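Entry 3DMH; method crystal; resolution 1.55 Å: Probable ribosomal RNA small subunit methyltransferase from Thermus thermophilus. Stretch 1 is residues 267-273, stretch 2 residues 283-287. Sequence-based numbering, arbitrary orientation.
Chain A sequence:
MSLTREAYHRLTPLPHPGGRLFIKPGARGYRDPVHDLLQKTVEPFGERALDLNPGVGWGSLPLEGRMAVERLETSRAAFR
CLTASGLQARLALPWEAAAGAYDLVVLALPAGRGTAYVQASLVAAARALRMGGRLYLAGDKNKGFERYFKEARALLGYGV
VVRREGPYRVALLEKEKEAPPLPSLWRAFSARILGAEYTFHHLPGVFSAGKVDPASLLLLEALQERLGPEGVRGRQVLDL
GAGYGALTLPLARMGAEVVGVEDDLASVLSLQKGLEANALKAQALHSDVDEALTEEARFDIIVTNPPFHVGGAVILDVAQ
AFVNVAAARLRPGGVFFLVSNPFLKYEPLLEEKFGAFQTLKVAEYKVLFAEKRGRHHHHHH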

# COMPACT_ATOMS: atom_id res chain seq x y z
N SER A 267 1.43 -5.43 3.87
CA SER A 267 2.37 -6.14 3.04
C SER A 267 3.71 -6.36 3.73
O SER A 267 4.29 -7.45 3.63
N VAL A 268 4.19 -5.36 4.47
CA VAL A 268 5.43 -5.51 5.24
C VAL A 268 5.29 -6.67 6.23
O VAL A 268 6.18 -7.53 6.33
N LEU A 269 4.18 -6.70 6.96
CA LEU A 269 3.96 -7.76 7.96
C LEU A 269 3.85 -9.12 7.30
O LEU A 269 4.32 -10.14 7.83
N SER A 270 3.24 -9.14 6.12
CA SER A 270 3.15 -10.37 5.32
C SER A 270 4.51 -10.91 4.93
O SER A 270 4.79 -12.10 5.12
N LEU A 271 5.37 -10.02 4.39
CA LEU A 271 6.74 -10.41 4.08
C LEU A 271 7.47 -10.95 5.31
O LEU A 271 8.18 -11.95 5.22
N GLN A 272 7.32 -10.28 6.46
CA GLN A 272 8.02 -10.71 7.67
C GLN A 272 7.60 -12.12 8.07
O GLN A 272 8.45 -12.94 8.44
N LYS A 273 6.30 -12.41 7.99
CA LYS A 273 5.80 -13.74 8.37
C LYS A 273 6.30 -14.79 7.37
O LYS A 273 6.70 -15.88 7.78
N GLN A 283 15.71 -7.86 5.18
CA GLN A 283 15.18 -6.67 5.82
C GLN A 283 13.89 -6.33 5.13
O GLN A 283 13.86 -6.20 3.91
N ALA A 284 12.83 -6.24 5.91
CA ALA A 284 11.51 -5.97 5.38
C ALA A 284 11.11 -4.60 5.89
O ALA A 284 10.56 -4.46 6.99
N LEU A 285 11.37 -3.58 5.07
CA LEU A 285 11.21 -2.20 5.54
C LEU A 285 9.91 -1.61 5.10
O LEU A 285 9.51 -1.75 3.95
N HIS A 286 9.28 -0.92 6.03
CA HIS A 286 8.10 -0.14 5.74
C HIS A 286 8.60 1.23 5.30
O HIS A 286 9.13 2.00 6.10
N SER A 287 8.44 1.53 4.02
CA SER A 287 9.15 2.64 3.40
C SER A 287 8.38 3.14 2.19
O SER A 287 7.84 2.35 1.42

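Residues 267-273 form part of a longer helix that lies against the strand 283-286. The two run nearly antiparallel, with 169° between their N-to-C directions and a closest axial approach of 8.1 Å. No hydrogen bond crosses between them, so the contact rests on the fit of side chains against one another and against the strand backbone. Within the helix, Leu-271 N bonds to Ser-267 O (2.9 Å), the i to i+4 pattern of a helix; it is side chains of the helix that reach the strand.

Ser-267, in the m rotamer, does not reach the strand; its hydroxyl is hydrogen-bonded elsewhere in the structure. Val-268 follows and points toward the strand at the place of closest register, where its CA is 6.0 Å from the CA of His-286. A short, branched side chain suits so narrow a gap. With chi1 at 171° (t), Val-268 CG1 sits 3.7 Å from Ala-284 O, while its CG2 lies 3.8 Å from Leu-285 O and 3.7 Å from His-286 CA. The two methyls thus spread along the strand, meeting backbone as well as side chain. His-286, also t, points sideways; its CB lies 3.8 Å from Val-268 CG2, and its NE2 is hydrogen-bonded elsewhere in the structure.

Leu-269 (m, t) points away from the strand, and Ser-270 (m) is out of reach, its OG hydrogen-bonded to a residue just outside the stretches. One turn of helix after Val-268, Leu-271 again points toward the strand. Its t, p conformation brings CD2 to 3.5 Å from Ala-284 CB, a close apolar contact. The longer leucine side chain spans the distance to the small alanine, whose single methyl points toward the helix and is touched by more than one helix residue.

Gln-272 supplies the other contact to that methyl. Its CA-to-CB bond points sideways, but the m, t conformation carries the end of the side chain nearer the strand. Gln-272 CG comes within 3.6 Å of Ala-284 CB, and its NE2 lies 3.5 Å from Ala-284 O, a proximity that does not amount to a hydrogen bond. Glutamine suits this partly exposed position because its CG methylene can pack against alanine, and its polar amide is tolerated at a site that is not fully buried. Lys-273, extended with all four chi angles t, takes no part in the contact.

On the strand, Gln-283 and Leu-285 point away from the helix, whereas Ala-284 between them points toward it, the alternation expected of an extended chain.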

# COMPACT_ATOMS: atom_id res chain seq x y z
CB SER A 267 2.56 -5.40 1.71
OG SER A 267 1.36 -5.48 0.95
CB VAL A 268 5.76 -4.23 6.01
CG1 VAL A 268 6.91 -4.44 7.00
CG2 VAL A 268 6.09 -3.12 5.04
CB LEU A 269 2.71 -7.50 8.79
CG LEU A 269 2.78 -6.22 9.64
CD1 LEU A 269 1.42 -5.89 10.23
CD2 LEU A 269 3.82 -6.35 10.76
CB SER A 270 2.30 -10.13 4.08
OG SER A 270 0.98 -9.75 4.44
CB LEU A 271 7.49 -9.22 3.50
CG LEU A 271 8.99 -9.39 3.22
CD1 LEU A 271 9.25 -10.59 2.27
CD2 LEU A 271 9.58 -8.10 2.66
CB GLN A 272 7.78 -9.70 8.80
CG GLN A 272 8.58 -8.41 8.58
CD GLN A 272 8.24 -7.29 9.55
OE1 GLN A 272 7.20 -7.30 10.21
NE2 GLN A 272 9.11 -6.30 9.63
CB LYS A 273 4.27 -13.78 8.47
CG LYS A 273 3.71 -15.14 8.96
CD LYS A 273 2.25 -15.04 9.35
CE LYS A 273 1.68 -16.41 9.72
NZ LYS A 273 0.27 -16.30 10.22
CB GLN A 283 16.15 -5.51 5.69
CG GLN A 283 17.47 -5.77 6.41
CD GLN A 283 18.39 -4.57 6.37
OE1 GLN A 283 18.09 -3.53 6.96
NE2 GLN A 283 19.50 -4.71 5.67
CB ALA A 284 10.52 -7.03 5.86
CB LEU A 285 12.36 -1.32 5.04
CG LEU A 285 13.76 -1.86 5.33
CD1 LEU A 285 14.75 -0.86 4.82
CD2 LEU A 285 13.93 -2.08 6.81
CB HIS A 286 7.22 -0.06 7.00
CG HIS A 286 5.87 0.53 6.75
ND1 HIS A 286 5.10 1.12 7.74
CD2 HIS A 286 5.14 0.60 5.62
CE1 HIS A 286 3.96 1.54 7.22
NE2 HIS A 286 3.97 1.24 5.92
CB SER A 287 10.49 2.11 2.89
OG SER A 287 11.33 3.15 2.40